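Local coordinates for protein lipase 2 (Yarrowia lipolytica, PDB 4JEI) that probably hydrolyses triacylglycerols, as a lipase of the alpha/beta hydrolase fold, at residues M101-T106 against L124-F129; D109-I114 against S132-Y137; K218-Y223 against G246-D251; Y223-R228 against Q291-E296. The protein carries 2 engineered substitutions. All coordinates share one frame; numbering follows the deposited sequence.

Interaction 1 (M101-T106 against L124-F129); sequences MQAPLT and LVHNGF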
# COMPACT_ATOMS: atom_id res chain seq x y z
N MET A 101 -4.61 -11.03 -17.41
CA MET A 101 -6.05 -10.79 -17.57
C MET A 101 -6.41 -9.37 -17.94
O MET A 101 -5.63 -8.43 -17.76
CB MET A 101 -6.84 -11.20 -16.32
CG MET A 101 -7.74 -12.39 -16.56
SD MET A 101 -8.25 -13.19 -15.02
CE MET A 101 -9.61 -12.12 -14.53
N GLN A 102 -7.66 -9.24 -18.42
CA GLN A 102 -8.32 -7.99 -18.73
C GLN A 102 -8.34 -7.18 -17.44
O GLN A 102 -8.73 -7.70 -16.39
CB GLN A 102 -9.75 -8.23 -19.27
CG GLN A 102 -10.64 -9.23 -18.47
CD GLN A 102 -10.41 -10.71 -18.76
OE1 GLN A 102 -10.69 -11.57 -17.92
NE2 GLN A 102 -9.94 -11.04 -19.96
N ALA A 103 -7.79 -5.97 -17.48
CA ALA A 103 -7.77 -5.09 -16.32
C ALA A 103 -8.68 -3.91 -16.68
O ALA A 103 -8.19 -2.85 -17.08
CB ALA A 103 -6.35 -4.64 -16.03
N PRO A 104 -10.02 -4.11 -16.65
CA PRO A 104 -10.92 -3.04 -17.06
C PRO A 104 -11.02 -1.92 -16.03
O PRO A 104 -11.11 -2.18 -14.83
CB PRO A 104 -12.26 -3.77 -17.23
CG PRO A 104 -11.95 -5.23 -17.18
CD PRO A 104 -10.79 -5.30 -16.27
N LEU A 105 -10.98 -0.68 -16.52
CA LEU A 105 -11.05 0.52 -15.70
C LEU A 105 -12.47 1.06 -15.60
O LEU A 105 -13.19 1.09 -16.60
CB LEU A 105 -10.13 1.62 -16.26
CG LEU A 105 -8.63 1.36 -16.22
CD1 LEU A 105 -8.00 1.65 -17.56
CD2 LEU A 105 -7.96 2.19 -15.15
N THR A 106 -12.85 1.47 -14.40
CA THR A 106 -14.13 2.12 -14.09
C THR A 106 -13.85 3.33 -13.23
O THR A 106 -12.83 3.39 -12.55
CB THR A 106 -15.20 1.17 -13.50
OG1 THR A 106 -16.03 1.89 -12.59
CG2 THR A 106 -14.63 -0.01 -12.78
N LEU A 124 -10.19 7.13 -13.31
CA LEU A 124 -10.53 5.73 -13.56
C LEU A 124 -9.59 4.78 -12.85
O LEU A 124 -8.38 5.02 -12.82
CB LEU A 124 -10.63 5.43 -15.07
CG LEU A 124 -11.41 6.46 -15.92
CD1 LEU A 124 -11.37 6.12 -17.36
CD2 LEU A 124 -12.86 6.56 -15.51
N VAL A 125 -10.15 3.72 -12.24
CA VAL A 125 -9.44 2.72 -11.43
C VAL A 125 -9.80 1.30 -11.89
O VAL A 125 -10.92 1.06 -12.32
CB VAL A 125 -9.77 2.95 -9.92
CG1 VAL A 125 -9.37 1.76 -9.04
CG2 VAL A 125 -9.14 4.22 -9.39
N HIS A 126 -8.83 0.35 -11.76
CA HIS A 126 -8.97 -1.08 -12.04
C HIS A 126 -10.20 -1.58 -11.30
O HIS A 126 -10.31 -1.37 -10.09
CB HIS A 126 -7.70 -1.80 -11.54
CG HIS A 126 -7.61 -3.27 -11.82
ND1 HIS A 126 -8.53 -4.16 -11.31
CD2 HIS A 126 -6.65 -3.96 -12.47
CE1 HIS A 126 -8.13 -5.36 -11.71
NE2 HIS A 126 -7.00 -5.29 -12.41
N ASN A 127 -11.17 -2.18 -12.02
CA ASN A 127 -12.43 -2.66 -11.44
C ASN A 127 -12.29 -3.66 -10.30
O ASN A 127 -13.12 -3.67 -9.39
CB ASN A 127 -13.44 -3.12 -12.51
CG ASN A 127 -13.36 -4.57 -12.91
OD1 ASN A 127 -12.62 -4.94 -13.82
ND2 ASN A 127 -14.15 -5.42 -12.27
N GLY A 128 -11.25 -4.49 -10.36
CA GLY A 128 -10.96 -5.48 -9.33
C GLY A 128 -10.53 -4.84 -8.04
O GLY A 128 -11.02 -5.20 -6.96
N PHE A 129 -9.64 -3.83 -8.13
CA PHE A 129 -9.13 -3.09 -6.98
C PHE A 129 -10.22 -2.27 -6.31
O PHE A 129 -10.16 -2.08 -5.10
CB PHE A 129 -7.89 -2.24 -7.34
CG PHE A 129 -6.73 -2.99 -7.98
CD1 PHE A 129 -6.58 -4.36 -7.80
CD2 PHE A 129 -5.77 -2.31 -8.71
CE1 PHE A 129 -5.52 -5.04 -8.40
CE2 PHE A 129 -4.71 -2.99 -9.31
CZ PHE A 129 -4.60 -4.35 -9.15

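Interaction 2 (D109-I114 against S132-Y137); sequences DLAAQI and SYQNTY. Engineered in segment 109-114: Q113 (natural residue Asn). Engineered in segment 132-137: Q134 (natural residue Asn).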
# COMPACT_ATOMS: atom_id res chain seq x y z
N ASP A 109 -15.61 7.22 -8.38
CA ASP A 109 -16.79 7.68 -7.62
C ASP A 109 -17.93 6.64 -7.53
O ASP A 109 -18.94 6.88 -6.87
CB ASP A 109 -17.29 9.06 -8.10
CG ASP A 109 -17.87 9.14 -9.51
OD1 ASP A 109 -18.09 8.07 -10.13
OD2 ASP A 109 -18.11 10.27 -9.99
N LEU A 110 -17.73 5.48 -8.18
CA LEU A 110 -18.62 4.32 -8.18
C LEU A 110 -18.56 3.68 -6.79
O LEU A 110 -19.58 3.18 -6.30
CB LEU A 110 -18.14 3.33 -9.25
CG LEU A 110 -19.05 2.16 -9.62
CD1 LEU A 110 -19.08 1.96 -11.13
CD2 LEU A 110 -18.62 0.88 -8.93
N ALA A 111 -17.37 3.69 -6.16
CA ALA A 111 -17.08 3.13 -4.84
C ALA A 111 -17.76 3.92 -3.71
O ALA A 111 -18.01 5.12 -3.85
CB ALA A 111 -15.58 3.07 -4.63
N ALA A 112 -18.05 3.23 -2.59
CA ALA A 112 -18.69 3.80 -1.40
C ALA A 112 -17.85 4.88 -0.73
O ALA A 112 -16.62 4.79 -0.72
CB ALA A 112 -19.01 2.70 -0.40
N GLN A 113 -18.52 5.91 -0.18
CA GLN A 113 -17.93 7.07 0.51
C GLN A 113 -17.08 8.01 -0.37
O GLN A 113 -16.36 8.87 0.15
CB GLN A 113 -17.25 6.69 1.84
CG GLN A 113 -18.23 6.33 2.96
CD GLN A 113 -17.67 6.53 4.35
OE1 GLN A 113 -16.47 6.72 4.56
NE2 GLN A 113 -18.54 6.46 5.35
N ILE A 114 -17.19 7.87 -1.70
CA ILE A 114 -16.52 8.71 -2.70
C ILE A 114 -17.60 9.18 -3.69
O ILE A 114 -18.27 8.35 -4.31
CB ILE A 114 -15.31 8.02 -3.40
CG1 ILE A 114 -14.16 7.76 -2.40
CG2 ILE A 114 -14.78 8.83 -4.59
CD1 ILE A 114 -14.04 6.36 -1.97
N SER A 132 -11.77 -4.64 -4.13
CA SER A 132 -10.85 -4.81 -3.00
C SER A 132 -11.12 -3.71 -1.99
O SER A 132 -11.35 -4.03 -0.82
CB SER A 132 -9.40 -4.79 -3.46
OG SER A 132 -9.11 -5.94 -4.24
N TYR A 133 -11.21 -2.43 -2.44
CA TYR A 133 -11.54 -1.28 -1.59
C TYR A 133 -12.94 -1.45 -0.97
O TYR A 133 -13.10 -1.20 0.23
CB TYR A 133 -11.44 0.06 -2.36
CG TYR A 133 -12.17 1.18 -1.65
CD1 TYR A 133 -13.46 1.55 -2.02
CD2 TYR A 133 -11.63 1.78 -0.51
CE1 TYR A 133 -14.18 2.51 -1.32
CE2 TYR A 133 -12.34 2.75 0.20
CZ TYR A 133 -13.61 3.11 -0.21
OH TYR A 133 -14.31 4.06 0.50
N GLN A 134 -13.95 -1.83 -1.79
CA GLN A 134 -15.33 -2.04 -1.34
C GLN A 134 -15.39 -3.08 -0.24
O GLN A 134 -16.05 -2.84 0.77
CB GLN A 134 -16.27 -2.42 -2.50
CG GLN A 134 -16.60 -1.26 -3.46
CD GLN A 134 -17.69 -0.33 -2.98
OE1 GLN A 134 -17.79 0.03 -1.80
NE2 GLN A 134 -18.52 0.12 -3.91
N ASN A 135 -14.67 -4.18 -0.41
CA ASN A 135 -14.58 -5.23 0.58
C ASN A 135 -13.95 -4.76 1.87
O ASN A 135 -14.38 -5.12 2.93
CB ASN A 135 -13.78 -6.38 0.01
CG ASN A 135 -14.10 -7.69 0.66
OD1 ASN A 135 -15.21 -7.93 1.09
ND2 ASN A 135 -13.13 -8.56 0.71
N THR A 136 -12.92 -3.95 1.79
CA THR A 136 -12.32 -3.37 2.96
C THR A 136 -13.33 -2.58 3.75
O THR A 136 -13.48 -2.78 4.92
CB THR A 136 -11.17 -2.46 2.59
OG1 THR A 136 -10.24 -3.20 1.83
CG2 THR A 136 -10.47 -1.98 3.79
N TYR A 137 -14.04 -1.69 3.09
CA TYR A 137 -15.01 -0.84 3.78
C TYR A 137 -16.14 -1.62 4.40
O TYR A 137 -16.46 -1.45 5.55
CB TYR A 137 -15.57 0.21 2.85
CG TYR A 137 -16.42 1.21 3.58
CD1 TYR A 137 -15.88 2.37 4.07
CD2 TYR A 137 -17.75 0.96 3.82
CE1 TYR A 137 -16.65 3.27 4.77
CE2 TYR A 137 -18.52 1.86 4.51
CZ TYR A 137 -17.96 3.01 4.98
OH TYR A 137 -18.71 3.93 5.68

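Interaction 3 (K218-Y223 against G246-D251); sequences KDRKLY and GEVFID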
# COMPACT_ATOMS: atom_id res chain seq x y z
N LYS A 218 8.02 15.85 6.98
CA LYS A 218 7.29 15.61 8.22
C LYS A 218 5.79 15.60 7.86
O LYS A 218 5.01 14.87 8.47
CB LYS A 218 7.58 16.70 9.28
CG LYS A 218 9.05 17.12 9.40
CD LYS A 218 9.35 18.40 8.59
CE LYS A 218 10.80 18.51 8.15
NZ LYS A 218 11.14 17.51 7.11
N ASP A 219 5.42 16.39 6.83
CA ASP A 219 4.07 16.56 6.31
C ASP A 219 3.67 15.63 5.15
O ASP A 219 2.50 15.63 4.76
CB ASP A 219 3.80 18.04 5.96
CG ASP A 219 4.65 18.61 4.84
OD1 ASP A 219 4.39 18.27 3.66
OD2 ASP A 219 5.55 19.43 5.13
N ARG A 220 4.63 14.85 4.58
CA ARG A 220 4.33 13.91 3.48
C ARG A 220 3.46 12.75 4.00
O ARG A 220 3.66 12.30 5.13
CB ARG A 220 5.61 13.41 2.79
CG ARG A 220 5.34 12.57 1.55
CD ARG A 220 6.56 12.38 0.68
NE ARG A 220 6.43 11.19 -0.17
CZ ARG A 220 7.36 10.78 -1.03
NH1 ARG A 220 8.48 11.47 -1.19
NH2 ARG A 220 7.16 9.68 -1.74
N LYS A 221 2.47 12.33 3.20
CA LYS A 221 1.50 11.30 3.58
C LYS A 221 1.41 10.12 2.62
O LYS A 221 0.69 9.16 2.92
CB LYS A 221 0.10 11.94 3.77
CG LYS A 221 0.04 13.14 4.71
CD LYS A 221 0.24 12.77 6.17
CE LYS A 221 0.40 14.00 7.03
NZ LYS A 221 0.20 13.68 8.46
N LEU A 222 2.10 10.17 1.48
CA LEU A 222 2.03 9.08 0.51
C LEU A 222 3.40 8.53 0.17
O LEU A 222 4.31 9.29 -0.16
CB LEU A 222 1.27 9.52 -0.75
CG LEU A 222 1.09 8.50 -1.88
CD1 LEU A 222 0.24 7.31 -1.45
CD2 LEU A 222 0.47 9.15 -3.08
N TYR A 223 3.53 7.19 0.27
CA TYR A 223 4.76 6.44 -0.00
C TYR A 223 4.43 5.12 -0.68
O TYR A 223 3.67 4.31 -0.15
CB TYR A 223 5.56 6.18 1.29
CG TYR A 223 6.05 7.43 1.98
CD1 TYR A 223 7.21 8.07 1.56
CD2 TYR A 223 5.36 7.96 3.06
CE1 TYR A 223 7.67 9.22 2.20
CE2 TYR A 223 5.80 9.11 3.71
CZ TYR A 223 6.96 9.74 3.27
OH TYR A 223 7.42 10.87 3.90
N GLY A 246 4.65 9.16 -5.05
CA GLY A 246 6.09 9.12 -5.25
C GLY A 246 6.66 7.81 -4.76
O GLY A 246 6.41 7.38 -3.62
N GLU A 247 7.44 7.18 -5.63
CA GLU A 247 8.09 5.91 -5.40
C GLU A 247 9.24 5.99 -4.38
O GLU A 247 9.93 7.00 -4.29
CB GLU A 247 8.60 5.40 -6.75
CG GLU A 247 9.13 3.99 -6.75
CD GLU A 247 9.71 3.54 -8.08
OE1 GLU A 247 9.67 4.31 -9.06
OE2 GLU A 247 10.23 2.41 -8.11
N VAL A 248 9.42 4.89 -3.62
CA VAL A 248 10.49 4.63 -2.67
C VAL A 248 11.02 3.27 -3.15
O VAL A 248 10.31 2.27 -3.09
CB VAL A 248 10.03 4.62 -1.18
CG1 VAL A 248 11.19 4.26 -0.25
CG2 VAL A 248 9.42 5.96 -0.78
N PHE A 249 12.23 3.26 -3.71
CA PHE A 249 12.81 2.07 -4.33
C PHE A 249 13.93 1.38 -3.56
O PHE A 249 14.95 1.99 -3.23
CB PHE A 249 13.23 2.42 -5.76
CG PHE A 249 13.80 1.34 -6.64
CD1 PHE A 249 15.12 1.40 -7.08
CD2 PHE A 249 13.00 0.30 -7.11
CE1 PHE A 249 15.63 0.42 -7.94
CE2 PHE A 249 13.51 -0.68 -7.95
CZ PHE A 249 14.82 -0.61 -8.37
N ILE A 250 13.74 0.08 -3.31
CA ILE A 250 14.74 -0.79 -2.68
C ILE A 250 15.59 -1.34 -3.84
O ILE A 250 15.19 -2.31 -4.50
CB ILE A 250 14.10 -1.92 -1.81
CG1 ILE A 250 13.21 -1.35 -0.68
CG2 ILE A 250 15.16 -2.87 -1.25
CD1 ILE A 250 12.19 -2.34 -0.14
N ASP A 251 16.74 -0.69 -4.11
CA ASP A 251 17.68 -1.09 -5.16
C ASP A 251 18.65 -2.15 -4.59
O ASP A 251 19.86 -1.94 -4.52
CB ASP A 251 18.44 0.14 -5.68
CG ASP A 251 19.26 -0.07 -6.95
OD1 ASP A 251 19.94 0.89 -7.38
OD2 ASP A 251 19.23 -1.19 -7.50

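Interaction 4 (Y223-R228 against Q291-E296); sequences YRITHR and QYFVTE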
# COMPACT_ATOMS: atom_id res chain seq x y z
N TYR A 223 3.53 7.19 0.27
CA TYR A 223 4.76 6.44 -0.00
C TYR A 223 4.43 5.12 -0.68
O TYR A 223 3.67 4.31 -0.15
CB TYR A 223 5.56 6.18 1.29
CG TYR A 223 6.05 7.43 1.98
CD1 TYR A 223 7.21 8.07 1.56
CD2 TYR A 223 5.36 7.96 3.06
CE1 TYR A 223 7.67 9.22 2.20
CE2 TYR A 223 5.80 9.11 3.71
CZ TYR A 223 6.96 9.74 3.27
OH TYR A 223 7.42 10.87 3.90
N ARG A 224 5.01 4.93 -1.87
CA ARG A 224 4.85 3.72 -2.66
C ARG A 224 6.18 2.98 -2.67
O ARG A 224 7.11 3.41 -3.36
CB ARG A 224 4.42 4.10 -4.08
CG ARG A 224 2.91 4.13 -4.31
CD ARG A 224 2.53 4.44 -5.76
NE ARG A 224 3.43 3.80 -6.73
CZ ARG A 224 4.38 4.45 -7.40
NH1 ARG A 224 4.57 5.74 -7.23
NH2 ARG A 224 5.16 3.79 -8.25
N ILE A 225 6.30 1.93 -1.86
CA ILE A 225 7.56 1.18 -1.77
C ILE A 225 7.63 0.10 -2.84
O ILE A 225 6.73 -0.73 -2.94
CB ILE A 225 7.91 0.69 -0.34
CG1 ILE A 225 7.83 1.85 0.68
CG2 ILE A 225 9.30 0.03 -0.30
CD1 ILE A 225 7.78 1.43 2.12
N THR A 226 8.69 0.15 -3.67
CA THR A 226 8.94 -0.79 -4.76
C THR A 226 10.31 -1.44 -4.56
O THR A 226 11.16 -0.88 -3.86
CB THR A 226 8.82 -0.11 -6.12
OG1 THR A 226 9.83 0.88 -6.22
CG2 THR A 226 7.44 0.50 -6.34
N HIS A 227 10.53 -2.61 -5.16
CA HIS A 227 11.77 -3.37 -5.02
C HIS A 227 12.29 -3.85 -6.38
O HIS A 227 11.50 -4.12 -7.28
CB HIS A 227 11.52 -4.54 -4.04
CG HIS A 227 12.58 -5.59 -4.00
ND1 HIS A 227 12.30 -6.91 -4.29
CD2 HIS A 227 13.89 -5.49 -3.68
CE1 HIS A 227 13.44 -7.56 -4.16
NE2 HIS A 227 14.42 -6.75 -3.79
N ARG A 228 13.63 -3.94 -6.51
CA ARG A 228 14.35 -4.44 -7.69
C ARG A 228 13.82 -5.83 -8.04
O ARG A 228 13.78 -6.71 -7.19
CB ARG A 228 15.84 -4.59 -7.37
CG ARG A 228 16.74 -3.50 -7.93
CD ARG A 228 17.90 -4.02 -8.77
NE ARG A 228 18.31 -5.39 -8.44
CZ ARG A 228 19.33 -6.02 -9.00
NH1 ARG A 228 20.08 -5.40 -9.91
NH2 ARG A 228 19.62 -7.27 -8.66
N GLN A 291 10.40 -9.51 -0.94
CA GLN A 291 11.51 -8.78 -0.32
C GLN A 291 11.33 -7.28 -0.16
O GLN A 291 11.79 -6.50 -1.00
CB GLN A 291 12.84 -9.16 -1.00
CG GLN A 291 13.07 -10.67 -1.07
CD GLN A 291 14.04 -11.06 -2.16
OE1 GLN A 291 15.11 -11.60 -1.90
NE2 GLN A 291 13.67 -10.80 -3.40
N TYR A 292 10.68 -6.87 0.94
CA TYR A 292 10.43 -5.47 1.30
C TYR A 292 10.89 -5.22 2.74
O TYR A 292 10.07 -5.23 3.66
CB TYR A 292 8.94 -5.12 1.09
CG TYR A 292 8.62 -4.85 -0.36
CD1 TYR A 292 8.19 -5.87 -1.20
CD2 TYR A 292 8.80 -3.58 -0.91
CE1 TYR A 292 7.92 -5.63 -2.55
CE2 TYR A 292 8.55 -3.34 -2.25
CZ TYR A 292 8.11 -4.37 -3.07
OH TYR A 292 7.87 -4.11 -4.40
N PHE A 293 12.23 -5.04 2.92
CA PHE A 293 12.94 -4.87 4.21
C PHE A 293 12.88 -6.17 5.01
O PHE A 293 13.91 -6.68 5.47
CB PHE A 293 12.41 -3.68 5.05
CG PHE A 293 12.53 -2.33 4.39
CD1 PHE A 293 13.67 -1.55 4.58
CD2 PHE A 293 11.50 -1.81 3.62
CE1 PHE A 293 13.78 -0.29 3.99
CE2 PHE A 293 11.61 -0.55 3.02
CZ PHE A 293 12.76 0.20 3.20
N VAL A 294 11.67 -6.70 5.16
CA VAL A 294 11.28 -7.94 5.84
C VAL A 294 10.69 -8.82 4.72
O VAL A 294 10.16 -8.28 3.75
CB VAL A 294 10.22 -7.57 6.91
CG1 VAL A 294 9.63 -8.80 7.60
CG2 VAL A 294 10.79 -6.61 7.95
N THR A 295 10.80 -10.16 4.84
CA THR A 295 10.20 -11.06 3.85
C THR A 295 8.69 -11.10 4.07
O THR A 295 8.21 -11.62 5.08
CB THR A 295 10.92 -12.44 3.68
OG1 THR A 295 9.95 -13.46 3.42
CG2 THR A 295 11.78 -12.84 4.87
N GLU A 296 7.95 -10.49 3.14
CA GLU A 296 6.49 -10.37 3.16
C GLU A 296 5.75 -11.65 2.77
O GLU A 296 6.29 -12.47 2.02
CB GLU A 296 6.05 -9.21 2.28
CG GLU A 296 5.13 -8.27 3.03
CD GLU A 296 5.77 -7.04 3.65
OE1 GLU A 296 5.01 -6.25 4.25
OE2 GLU A 296 6.99 -6.83 3.49

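Interaction 1 (M101-T106 against L124-F129)
The imidazole of H126 meets A103 across the contact, with CB of A103 3.6 Å from CD2 of H126 and oblique to the ring. The ring of F129 lies on one face of the imidazole, CZ offset toward the rim. At the edge of the imidazole, G128 N lies in the ring plane. Here a small two-stranded antiparallel sheet runs into helix 127-150, and H126 is the N-cap. ND1 of H126 accepts from G128 N at 2.9 Å and, weakly, from F129 N. CG of H126 stands anti to the backbone N (chi1 -176°), on the side of the carbonyl that leads into the helix. Putting an alanine here would probably leave the G128 amide without its cap and open a gap between A103 and F129. T106 and V125 form the hydrogen-bonded pair: T106 N to V125 O is 2.9 Å and V125 N to T106 O is 2.7 Å, both almost straight. Beside them, CB of L105 packs on CB of L124 at 4.0 Å. V125 touches V192 and L170; A103 touches W238 and L105 touches Y241. Past the bridges, N127 N points almost straight down the carbonyl of P104, 2.8 Å from its O.

Interaction 2 (D109-I114 against S132-Y137)
Y133 reaches from its helix into the turn at A111-I114. From CB, which points toward the loop, CG is set anti to the backbone N (chi1 162°). CD1 and CE1 meet the methyl of A111, CE1 lying 3.6 Å from CB of A111. CZ comes next, 3.7 Å from CD1 of I114, whose side chain approaches from the opposite direction. At the tip, OH of Y133 donates to A112 O at 2.7 Å. That oxygen lies at the ring edge, and the donor is tilted 29° from the carbonyl plane. A phenylalanine in place of Y133 is likely to leave the A112 carbonyl without this donor and the ring less firmly tied to the loop. Two engineered glutamines flank the tyrosine contact. The chain of Q134 bends at chi2 and brings OE1 to A112 N, a weak bond of 3.3 Å. Q113 is extended and crosses Y137 at about a right angle, its amide plane 56° from the ring. The loop between strands 105-107 and 124-126 thus lies against helix 127-150. Helix 163-177 adjoins both sides of the contact, with N174 touching Q113 and Y133, and strand 68-75 meets T136 through V68.

Interaction 3 (K218-Y223 against G246-D251)
R220 lays one face of its guanidinium over Y223 and brings NH2 to the carbonyl of G246. CE1 of Y223 sits 3.3 Å above the guanidinium plane, offset toward its rim. The G246 oxygen is at the edge, near that plane, 3.1 Å from NH2 of R220. The angle there is too poor for a hydrogen bond. What fixes the rotation of the group is L222 O, gripped side-on by two nitrogens of R220. NE of R220 donates to L222 O at 2.8 Å and 164°, and NH2 reaches the same L222 O at 3.3 Å. Both bonds lie within 2° of the guanidinium plane. The chain is extended from CG to NE, with CG anti to the backbone N (chi1 -173°), and reaches the carbonyl of L222 at the start of strand 222-227. NH1 is bonded to V213 O, and F206 of helix 195-206 packs on R220. These residues stand where strands 222-227 and 247-250 begin to run side by side, parallel neighbours in the central sheet of the alpha/beta hydrolase fold. G246 follows a cis peptide bond, and its CA is 6.0 Å from CA of Y223. One residue into the second strand, V248 turns CG2 to the edge of the Y223 ring, 3.8 Å from CD1 of Y223. The two side chains cross at a slant. F17 and F18 meet the Y223 ring edge-to-face, and V262 and M264 of the next strand touch V248.

Interaction 4 (Y223-R228 against Q291-E296)
The loop that follows helix 285-290 packs here on strand 222-227 of the alpha/beta hydrolase sheet, next to what is probably the catalytic triad of S162, D230 and H289. Y292 and H227 carry most of the contact. The OH of Y292 hydrogen-bonds to D230 OD2, which makes Y292 a likely second-shell support for that aspartate. The ring of Y292 lies beside the strand. CB of H227 stands over one face, 3.9 Å from the ring centroid, a CH-pi contact. The imidazole of H227 then turns its edge to the Y292 face. This is a T-shaped pair, with centroids 5.8 Å apart and planes at 68°. CG of H227 is anti to the backbone N (chi1 167°), which carries the imidazole out from the strand to Q291. The carbonyl of Q291 lies over one face of the imidazole, its O 3.2 Å from CG of H227. The amide of Q291 meets the ring near its far end, NE2 lying 3.3 Å from CE1 of H227, with the planes 79° apart. Both ring nitrogens of H227 have partners: ND1 is bonded to N288 O and NE2, weakly, to W252 O. The histidine is thus held to the helix just before the presumed catalytic histidine. At the other end of the contact, F293 stacks edge-to-face with Y15 of helix 12-27. CG2 of I225 touches both Y292 and F293: it lies in plane at the Y292 edge, 3.7 Å from CD2 of Y292, and 4.1 Å from CE2 of F293.

In the fold
Interactions 1 and 2 share helix 127-150, one at its N-cap and the other further along it. Their centres are 14 Å apart, and their segments alternate along the chain. Interactions 3 and 4 share strand 222-227 and residue Y223, with centres 12 Å apart. They touch directly: T226 N probably bonds to V248 O at 2.7 Å, and T226 OG1 to E247 OE2. The two pairs are separate regions, with centres 24 to 26 Å apart. Interaction 2 lies across the chain's centre from interactions 3 and 4. Of the four, interaction 4 is the one that touches the probable triad, through Y292. Nearest atoms of interactions 1 and 4 are about 11 Å apart.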